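Local coordinates for protein Hia (Haemophilus influenzae, PDB 1S7M) that probably attaches the bacterium to host cells as a trimeric autotransporter adhesin, the chain here being the HiaBD1 part of the homotrimer, at residues I34-K38 and D39-A43; T103-T106 and V107-R111; G151-N155 and G156-I160. All coordinates share one frame; numbering follows the deposited sequence.

Interaction 1: I34-K38 and D39-A43; sequences ISVTK and DGISA
I34 reaches A43 across an antiparallel hairpin. Its CD1 lies 3.2 Å from A43 O. S35 and S42 form a hydrogen-bonded pair: S35 N gives to S42 O, and S42 N returns a bond to S35 O. S35 OG sits 3.5 Å from S42 CB and also binds a water. With OG between the backbone N and the carbonyl carbon (chi1 67°), S35 turns its hydroxyl toward that water. S42 OG has its strongest partner elsewhere, in N50 of the second subunit. V36 and I41 lie side by side on the other face, with V36 CG2 4.0 Å from I41 CG1. In the trimer, V36 packs on V36 of the third subunit, and I41 on I41 of both other chains. T37 and G40 bound a type I turn and pair through their backbones. T37 OG1 accepts from D39 N at 3.1 Å and shares the S35 water, which gives a hydrogen bond to G40 O. K38 bends at its last torsion to bring NZ 3.2 Å from D39 OD2, forming a salt bridge. NZ comes to OD2 on its syn side, 35° out of the carboxylate plane. The chemistry is thus split between faces. The V36 and I41 face supplies apolar contacts between subunits. The S35 and T37 face holds one water by three bonds, tying both strands near the turn.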
ATOM      1  N   ILE A  34      -0.303   5.759 -25.866  1.00 33.99           N
ATOM      2  CA  ILE A  34       0.503   6.367 -24.823  1.00 32.82           C
ATOM      3  C   ILE A  34       0.164   7.846 -24.998  1.00 33.68           C
ATOM      4  O   ILE A  34       0.375   8.420 -26.079  1.00 31.30           O
ATOM      5  CB  ILE A  34       2.002   6.181 -25.058  1.00 33.97           C
ATOM      6  CG1 ILE A  34       2.294   4.736 -25.487  1.00 35.00           C
ATOM      7  CG2 ILE A  34       2.769   6.576 -23.790  1.00 30.90           C
ATOM      8  CD1 ILE A  34       2.053   3.728 -24.448  1.00 35.56           C
ATOM      9  N   SER A  35      -0.358   8.480 -23.957  1.00 32.14           N
ATOM     10  CA  SER A  35      -0.740   9.870 -24.120  1.00 32.88           C
ATOM     11  C   SER A  35      -0.730  10.737 -22.892  1.00 32.24           C
ATOM     12  O   SER A  35      -0.874  10.249 -21.777  1.00 32.05           O
ATOM     13  CB  SER A  35      -2.136   9.943 -24.723  1.00 32.36           C
ATOM     14  OG  SER A  35      -3.091   9.456 -23.799  1.00 32.23           O
ATOM     15  N   VAL A  36      -0.553  12.032 -23.145  1.00 31.64           N
ATOM     16  CA  VAL A  36      -0.566  13.085 -22.144  1.00 31.36           C
ATOM     17  C   VAL A  36      -1.531  14.124 -22.716  1.00 32.40           C
ATOM     18  O   VAL A  36      -1.171  14.917 -23.592  1.00 31.95           O
ATOM     19  CB  VAL A  36       0.812  13.728 -21.950  1.00 31.08           C
ATOM     20  CG1 VAL A  36       0.691  14.929 -21.036  1.00 32.58           C
ATOM     21  CG2 VAL A  36       1.769  12.727 -21.321  1.00 31.69           C
ATOM     22  N   THR A  37      -2.767  14.095 -22.231  1.00 32.04           N
ATOM     23  CA  THR A  37      -3.804  15.009 -22.694  1.00 32.03           C
ATOM     24  C   THR A  37      -4.457  15.727 -21.527  1.00 32.32           C
ATOM     25  O   THR A  37      -4.123  15.488 -20.360  1.00 31.11           O
ATOM     26  CB  THR A  37      -4.924  14.267 -23.458  1.00 31.54           C
ATOM     27  OG1 THR A  37      -5.724  13.530 -22.522  1.00 32.31           O
ATOM     28  CG2 THR A  37      -4.332  13.301 -24.487  1.00 32.44           C
ATOM     29  N   LYS A  38      -5.404  16.596 -21.863  1.00 32.96           N
ATOM     30  CA  LYS A  38      -6.135  17.383 -20.884  1.00 33.36           C
ATOM     31  C   LYS A  38      -6.948  16.469 -19.967  1.00 33.76           C
ATOM     32  O   LYS A  38      -7.311  16.851 -18.855  1.00 33.24           O
ATOM     33  CB  LYS A  38      -7.060  18.370 -21.601  1.00 35.06           C
ATOM     34  CG  LYS A  38      -8.226  17.712 -22.329  1.00 37.51           C
ATOM     35  CD  LYS A  38      -9.048  18.737 -23.089  1.00 41.91           C
ATOM     36  CE  LYS A  38     -10.495  18.300 -23.225  1.00 44.27           C
ATOM     37  NZ  LYS A  38     -10.659  16.935 -23.790  1.00 48.14           N
ATOM     38  N   ASP A  39      -7.227  15.261 -20.440  1.00 33.03           N
ATOM     39  CA  ASP A  39      -7.984  14.298 -19.664  1.00 32.96           C
ATOM     40  C   ASP A  39      -7.054  13.433 -18.835  1.00 31.61           C
ATOM     41  O   ASP A  39      -7.501  12.512 -18.166  1.00 31.86           O
ATOM     42  CB  ASP A  39      -8.786  13.375 -20.579  1.00 36.03           C
ATOM     43  CG  ASP A  39      -9.808  14.110 -21.409  1.00 41.52           C
ATOM     44  OD1 ASP A  39     -10.270  13.517 -22.411  1.00 44.73           O
ATOM     45  OD2 ASP A  39     -10.165  15.262 -21.066  1.00 44.70           O
ATOM     46  N   GLY A  40      -5.756  13.698 -18.893  1.00 29.28           N
ATOM     47  CA  GLY A  40      -4.853  12.880 -18.115  1.00 29.06           C
ATOM     48  C   GLY A  40      -3.751  12.191 -18.894  1.00 27.25           C
ATOM     49  O   GLY A  40      -3.404  12.601 -20.003  1.00 26.99           O
ATOM     50  N   ILE A  41      -3.210  11.131 -18.307  1.00 26.32           N
ATOM     51  CA  ILE A  41      -2.102  10.402 -18.915  1.00 26.43           C
ATOM     52  C   ILE A  41      -2.376   8.915 -19.061  1.00 28.37           C
ATOM     53  O   ILE A  41      -2.864   8.278 -18.132  1.00 29.13           O
ATOM     54  CB  ILE A  41      -0.837  10.606 -18.068  1.00 26.09           C
ATOM     55  CG1 ILE A  41      -0.501  12.104 -18.044  1.00 26.23           C
ATOM     56  CG2 ILE A  41       0.315   9.759 -18.583  1.00 23.71           C
ATOM     57  CD1 ILE A  41       0.586  12.484 -17.061  1.00 26.94           C
ATOM     58  N   SER A  42      -2.084   8.369 -20.240  1.00 27.21           N
ATOM     59  CA  SER A  42      -2.264   6.938 -20.489  1.00 28.47           C
ATOM     60  C   SER A  42      -0.915   6.339 -20.810  1.00 28.73           C
ATOM     61  O   SER A  42      -0.166   6.888 -21.626  1.00 29.77           O
ATOM     62  CB  SER A  42      -3.196   6.693 -21.664  1.00 29.43           C
ATOM     63  OG  SER A  42      -3.136   5.332 -22.027  1.00 30.82           O
ATOM     64  N   ALA A  43      -0.593   5.216 -20.184  1.00 29.25           N
ATOM     65  CA  ALA A  43       0.701   4.591 -20.429  1.00 30.07           C
ATOM     66  C   ALA A  43       0.616   3.413 -21.410  1.00 30.39           C
ATOM     67  O   ALA A  43       1.525   2.585 -21.496  1.00 29.56           O
ATOM     68  CB  ALA A  43       1.308   4.148 -19.107  1.00 28.14           C
TER
HETATM   69  O   HOH W   1      -4.584  10.965 -22.068  1.00 37.72           O

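Interaction 2: T103-T106 and V107-R111; sequences TAAT and VGDLR
The carboxylate of D109 lies against T106, and T106 N meets it from above its plane. The bond from T106 N to D109 OD2 is 2.9 Å long and nearly straight (164°). Its N-H comes in 54° out of the carboxylate plane. T106 OG1 stands 3.1 Å from D109 CG. A105 CB lies 3.9 Å from D109 OD2. The second flat group is the guanidinium of R111. V107 CG1 rests over the centre of one of its faces, 3.5 Å above the plane. The R111 nitrogens are held by the second subunit: NH1 in a salt bridge with its D101, NH2 by V99 O and NE by L87 O of that chain.

T106 and D109 exchange bonds. D109 N gives to T106 OG1 at 3.0 Å. A chi1 of 73° points the T106 hydroxyl at D109 N. In D109, CG is anti to the carbonyl carbon, and the carboxylate folds back toward T106 N. D109 OD2 takes a further bond from S53 OG, so this buried oxygen has two partners. T106 O accepts from L110 N at 3.1 Å, in the carbonyl plane, starting the helical pattern. A second bond to T106 O, from D109 N, is weak. L110 CG lies 3.6 Å from T106 O, while the L110 side chain packs on L110 of the other two subunits.

The reciprocal bonds of T106 and D109 make a capping box. T106 is the N-cap, and D109 closes the box three residues later. It is characteristic of a helix start, here that of helix 107-111, buried within the trimer.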
ATOM      1  N   THR A 103       0.687  12.636  -5.382  1.00 18.61           N
ATOM      2  CA  THR A 103       1.983  12.289  -5.942  1.00 21.04           C
ATOM      3  C   THR A 103       1.937  10.767  -6.167  1.00 20.27           C
ATOM      4  O   THR A 103       1.447  10.013  -5.334  1.00 20.74           O
ATOM      5  CB  THR A 103       3.121  12.675  -4.953  1.00 22.11           C
ATOM      6  OG1 THR A 103       2.964  14.052  -4.577  1.00 23.27           O
ATOM      7  CG2 THR A 103       4.490  12.490  -5.588  1.00 19.81           C
ATOM      8  N   ALA A 104       2.414  10.324  -7.318  1.00 21.69           N
ATOM      9  CA  ALA A 104       2.412   8.906  -7.623  1.00 20.04           C
ATOM     10  C   ALA A 104       3.303   8.132  -6.668  1.00 21.80           C
ATOM     11  O   ALA A 104       4.438   8.532  -6.370  1.00 21.02           O
ATOM     12  CB  ALA A 104       2.877   8.690  -9.050  1.00 19.49           C
ATOM     13  N   ALA A 105       2.768   7.028  -6.164  1.00 20.20           N
ATOM     14  CA  ALA A 105       3.528   6.162  -5.282  1.00 21.63           C
ATOM     15  C   ALA A 105       4.256   5.107  -6.150  1.00 20.99           C
ATOM     16  O   ALA A 105       3.821   4.794  -7.254  1.00 19.13           O
ATOM     17  CB  ALA A 105       2.611   5.495  -4.300  1.00 18.85           C
ATOM     18  N   THR A 106       5.356   4.567  -5.629  1.00 22.03           N
ATOM     19  CA  THR A 106       6.166   3.571  -6.343  1.00 21.51           C
ATOM     20  C   THR A 106       6.151   2.197  -5.701  1.00 20.88           C
ATOM     21  O   THR A 106       5.745   2.025  -4.552  1.00 21.53           O
ATOM     22  CB  THR A 106       7.634   3.983  -6.368  1.00 22.75           C
ATOM     23  OG1 THR A 106       8.165   3.801  -5.059  1.00 24.92           O
ATOM     24  CG2 THR A 106       7.799   5.472  -6.762  1.00 22.00           C
ATOM     25  N   VAL A 107       6.632   1.213  -6.446  1.00 21.34           N
ATOM     26  CA  VAL A 107       6.737  -0.138  -5.930  1.00 19.30           C
ATOM     27  C   VAL A 107       7.652  -0.120  -4.694  1.00 19.15           C
ATOM     28  O   VAL A 107       7.427  -0.814  -3.705  1.00 20.65           O
ATOM     29  CB  VAL A 107       7.331  -1.082  -7.010  1.00 19.98           C
ATOM     30  CG1 VAL A 107       7.617  -2.476  -6.398  1.00 18.09           C
ATOM     31  CG2 VAL A 107       6.346  -1.195  -8.184  1.00 20.73           C
ATOM     32  N   GLY A 108       8.705   0.674  -4.759  1.00 21.66           N
ATOM     33  CA  GLY A 108       9.610   0.758  -3.626  1.00 20.50           C
ATOM     34  C   GLY A 108       8.933   1.249  -2.356  1.00 20.39           C
ATOM     35  O   GLY A 108       9.312   0.833  -1.270  1.00 19.66           O
ATOM     36  N   ASP A 109       7.959   2.157  -2.501  1.00 21.29           N
ATOM     37  CA  ASP A 109       7.188   2.696  -1.367  1.00 17.13           C
ATOM     38  C   ASP A 109       6.377   1.535  -0.792  1.00 17.53           C
ATOM     39  O   ASP A 109       6.327   1.340   0.423  1.00 16.26           O
ATOM     40  CB  ASP A 109       6.247   3.828  -1.844  1.00 19.83           C
ATOM     41  CG  ASP A 109       7.000   5.012  -2.492  1.00 21.13           C
ATOM     42  OD1 ASP A 109       8.211   5.170  -2.228  1.00 24.61           O
ATOM     43  OD2 ASP A 109       6.376   5.801  -3.244  1.00 21.55           O
ATOM     44  N   LEU A 110       5.747   0.754  -1.678  1.00 15.90           N
ATOM     45  CA  LEU A 110       4.968  -0.400  -1.254  1.00 17.19           C
ATOM     46  C   LEU A 110       5.795  -1.422  -0.494  1.00 18.39           C
ATOM     47  O   LEU A 110       5.295  -2.067   0.433  1.00 19.25           O
ATOM     48  CB  LEU A 110       4.339  -1.120  -2.462  1.00 18.31           C
ATOM     49  CG  LEU A 110       3.331  -0.387  -3.335  1.00 18.92           C
ATOM     50  CD1 LEU A 110       2.410  -1.430  -3.995  1.00 19.80           C
ATOM     51  CD2 LEU A 110       2.506   0.590  -2.502  1.00 16.98           C
ATOM     52  N   ARG A 111       7.047  -1.595  -0.911  1.00 20.25           N
ATOM     53  CA  ARG A 111       7.932  -2.565  -0.294  1.00 19.40           C
ATOM     54  C   ARG A 111       8.226  -2.218   1.159  1.00 20.54           C
ATOM     55  O   ARG A 111       8.511  -3.098   1.975  1.00 19.46           O
ATOM     56  CB  ARG A 111       9.219  -2.708  -1.128  1.00 21.87           C
ATOM     57  CG  ARG A 111       9.025  -3.613  -2.375  1.00 18.68           C
ATOM     58  CD  ARG A 111      10.246  -3.658  -3.295  1.00 22.25           C
ATOM     59  NE  ARG A 111       9.998  -4.566  -4.411  1.00 23.33           N
ATOM     60  CZ  ARG A 111      10.469  -4.393  -5.645  1.00 25.08           C
ATOM     61  NH1 ARG A 111      11.235  -3.353  -5.933  1.00 25.46           N
ATOM     62  NH2 ARG A 111      10.120  -5.231  -6.613  1.00 27.97           N
TER

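Interaction 3: G151-N155 and G156-I160; sequences GKTVN and GRREI
V154 and E159 meet across a beta hairpin closed by a type I' turn from V154 to R157, inside the Trp ring domain. The E159 chain runs out straight beyond CG and passes at a slant over V154, with OE2 3.9 Å from V154 CB. On the other face T153 and R158 run side by side. T153 OG1 lies beside its backbone N (chi1 -59°), which leaves CG2 on the opposite side of CB from that N, 3.7 Å from R158 NH1. R158 bends at chi2 (76°), which turns its guanidinium back along the hairpin. NH1 there makes a weak bond to G156 O. T153 OG1 bonds to D131 of the second subunit, and R158 NE to Q132 O of that subunit. R157 is extended from CG to NE, and its NE forms a salt bridge with E138 of that subunit. N155 and G156 fill the turn with positive phi, as type I' requires. I160 CD1 packs 3.9 Å from G151 CA, which has no side chain to obstruct it. One water links three groups on the V154 side: it gives to V154 O and to E159 OE1 at 2.8 Å, and accepts from R157 NH1 at the edge of the guanidinium, in plane.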
ATOM      1  N   GLY A 151      -9.274 -19.461  15.558  1.00 29.03           N
ATOM      2  CA  GLY A 151      -9.736 -18.409  14.658  1.00 31.39           C
ATOM      3  C   GLY A 151     -10.942 -18.799  13.802  1.00 33.63           C
ATOM      4  O   GLY A 151     -11.274 -19.985  13.669  1.00 32.99           O
ATOM      5  N   LYS A 152     -11.590 -17.795  13.218  1.00 33.53           N
ATOM      6  CA  LYS A 152     -12.764 -18.004  12.370  1.00 34.29           C
ATOM      7  C   LYS A 152     -13.226 -16.674  11.766  1.00 32.18           C
ATOM      8  O   LYS A 152     -13.330 -15.680  12.472  1.00 28.94           O
ATOM      9  CB  LYS A 152     -13.899 -18.610  13.218  1.00 36.26           C
ATOM     10  CG  LYS A 152     -15.278 -18.591  12.576  1.00 39.22           C
ATOM     11  CD  LYS A 152     -15.317 -19.420  11.302  1.00 43.80           C
ATOM     12  CE  LYS A 152     -15.853 -20.827  11.552  1.00 45.95           C
ATOM     13  NZ  LYS A 152     -17.261 -20.789  12.038  1.00 47.19           N
ATOM     14  N   THR A 153     -13.506 -16.651  10.466  1.00 32.05           N
ATOM     15  CA  THR A 153     -13.993 -15.417   9.858  1.00 31.01           C
ATOM     16  C   THR A 153     -15.509 -15.393  10.022  1.00 31.60           C
ATOM     17  O   THR A 153     -16.207 -16.250   9.516  1.00 32.66           O
ATOM     18  CB  THR A 153     -13.618 -15.333   8.376  1.00 30.22           C
ATOM     19  OG1 THR A 153     -12.186 -15.391   8.245  1.00 30.71           O
ATOM     20  CG2 THR A 153     -14.140 -14.029   7.764  1.00 27.44           C
ATOM     21  N   VAL A 154     -16.003 -14.404  10.748  1.00 33.78           N
ATOM     22  CA  VAL A 154     -17.420 -14.267  11.027  1.00 35.08           C
ATOM     23  C   VAL A 154     -17.905 -12.852  10.739  1.00 36.00           C
ATOM     24  O   VAL A 154     -17.336 -11.882  11.244  1.00 35.90           O
ATOM     25  CB  VAL A 154     -17.693 -14.574  12.501  1.00 36.77           C
ATOM     26  CG1 VAL A 154     -19.190 -14.379  12.819  1.00 38.21           C
ATOM     27  CG2 VAL A 154     -17.215 -15.986  12.826  1.00 34.47           C
ATOM     28  N   ASN A 155     -18.973 -12.741   9.955  1.00 35.96           N
ATOM     29  CA  ASN A 155     -19.531 -11.445   9.576  1.00 35.86           C
ATOM     30  C   ASN A 155     -18.429 -10.504   9.098  1.00 33.87           C
ATOM     31  O   ASN A 155     -18.396  -9.342   9.475  1.00 33.06           O
ATOM     32  CB  ASN A 155     -20.265 -10.789  10.748  1.00 39.49           C
ATOM     33  CG  ASN A 155     -21.464 -11.592  11.211  1.00 42.07           C
ATOM     34  OD1 ASN A 155     -22.301 -12.000  10.409  1.00 41.94           O
ATOM     35  ND2 ASN A 155     -21.552 -11.818  12.516  1.00 44.78           N
ATOM     36  N   GLY A 156     -17.530 -11.034   8.279  1.00 32.05           N
ATOM     37  CA  GLY A 156     -16.448 -10.243   7.735  1.00 32.83           C
ATOM     38  C   GLY A 156     -15.194 -10.192   8.595  1.00 32.13           C
ATOM     39  O   GLY A 156     -14.073 -10.130   8.080  1.00 31.38           O
ATOM     40  N   ARG A 157     -15.380 -10.242   9.906  1.00 31.02           N
ATOM     41  CA  ARG A 157     -14.253 -10.168  10.827  1.00 29.83           C
ATOM     42  C   ARG A 157     -13.392 -11.428  11.005  1.00 29.57           C
ATOM     43  O   ARG A 157     -13.903 -12.547  11.160  1.00 29.77           O
ATOM     44  CB  ARG A 157     -14.745  -9.719  12.202  1.00 28.80           C
ATOM     45  CG  ARG A 157     -15.516  -8.407  12.218  1.00 31.01           C
ATOM     46  CD  ARG A 157     -15.888  -8.016  13.644  1.00 33.12           C
ATOM     47  NE  ARG A 157     -16.735  -6.823  13.707  1.00 38.28           N
ATOM     48  CZ  ARG A 157     -18.064  -6.828  13.560  1.00 41.19           C
ATOM     49  NH1 ARG A 157     -18.718  -7.965  13.335  1.00 39.64           N
ATOM     50  NH2 ARG A 157     -18.751  -5.696  13.663  1.00 39.95           N
ATOM     51  N   ARG A 158     -12.076 -11.247  10.961  1.00 26.41           N
ATOM     52  CA  ARG A 158     -11.200 -12.352  11.231  1.00 25.28           C
ATOM     53  C   ARG A 158     -11.179 -12.316  12.769  1.00 27.65           C
ATOM     54  O   ARG A 158     -10.584 -11.421  13.394  1.00 28.51           O
ATOM     55  CB  ARG A 158      -9.815 -12.126  10.658  1.00 21.10           C
ATOM     56  CG  ARG A 158      -9.710 -12.230   9.165  1.00 20.32           C
ATOM     57  CD  ARG A 158     -10.266 -11.006   8.391  1.00 21.58           C
ATOM     58  NE  ARG A 158      -9.966 -11.127   6.958  1.00 22.97           N
ATOM     59  CZ  ARG A 158     -10.892 -11.231   6.002  1.00 23.59           C
ATOM     60  NH1 ARG A 158     -12.168 -11.205   6.327  1.00 24.54           N
ATOM     61  NH2 ARG A 158     -10.544 -11.411   4.733  1.00 23.17           N
ATOM     62  N   GLU A 159     -11.859 -13.279  13.382  1.00 28.86           N
ATOM     63  CA  GLU A 159     -11.956 -13.324  14.829  1.00 28.80           C
ATOM     64  C   GLU A 159     -11.042 -14.355  15.480  1.00 28.96           C
ATOM     65  O   GLU A 159     -10.997 -15.514  15.068  1.00 28.66           O
ATOM     66  CB  GLU A 159     -13.420 -13.556  15.242  1.00 31.67           C
ATOM     67  CG  GLU A 159     -14.385 -12.398  14.875  1.00 32.54           C
ATOM     68  CD  GLU A 159     -15.740 -12.517  15.565  1.00 34.28           C
ATOM     69  OE1 GLU A 159     -16.456 -11.500  15.692  1.00 33.69           O
ATOM     70  OE2 GLU A 159     -16.092 -13.634  15.987  1.00 35.99           O
ATOM     71  N   ILE A 160     -10.277 -13.912  16.476  1.00 27.95           N
ATOM     72  CA  ILE A 160      -9.391 -14.825  17.202  1.00 28.84           C
ATOM     73  C   ILE A 160      -9.972 -14.955  18.600  1.00 28.33           C
ATOM     74  O   ILE A 160     -10.158 -13.957  19.316  1.00 26.77           O
ATOM     75  CB  ILE A 160      -7.945 -14.296  17.294  1.00 29.05           C
ATOM     76  CG1 ILE A 160      -7.404 -14.024  15.896  1.00 27.38           C
ATOM     77  CG2 ILE A 160      -7.066 -15.314  18.010  1.00 30.41           C
ATOM     78  CD1 ILE A 160      -7.422 -15.230  14.969  1.00 29.62           C
TER
HETATM   79  O   HOH W   2     -17.916 -10.475  13.551  1.00 39.36           O

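The three contacts follow one another along the chain and do not touch. Interactions 1 and 2 have centres 20 Å apart and nearest atoms about 9 Å apart. From interaction 2 to interaction 3 the centres are 31 Å apart, and from interaction 1 to interaction 3 they are 43 Å apart. Two are hairpins, at 34-43 and 151-160, each continued by a parallel beta ladder with the second subunit. The helix start at 103-111 lies between them, 6 Å from the chain centre, and touches both other subunits. What they share is the trimer: each combines a local turn or cap with contacts to neighbouring subunits.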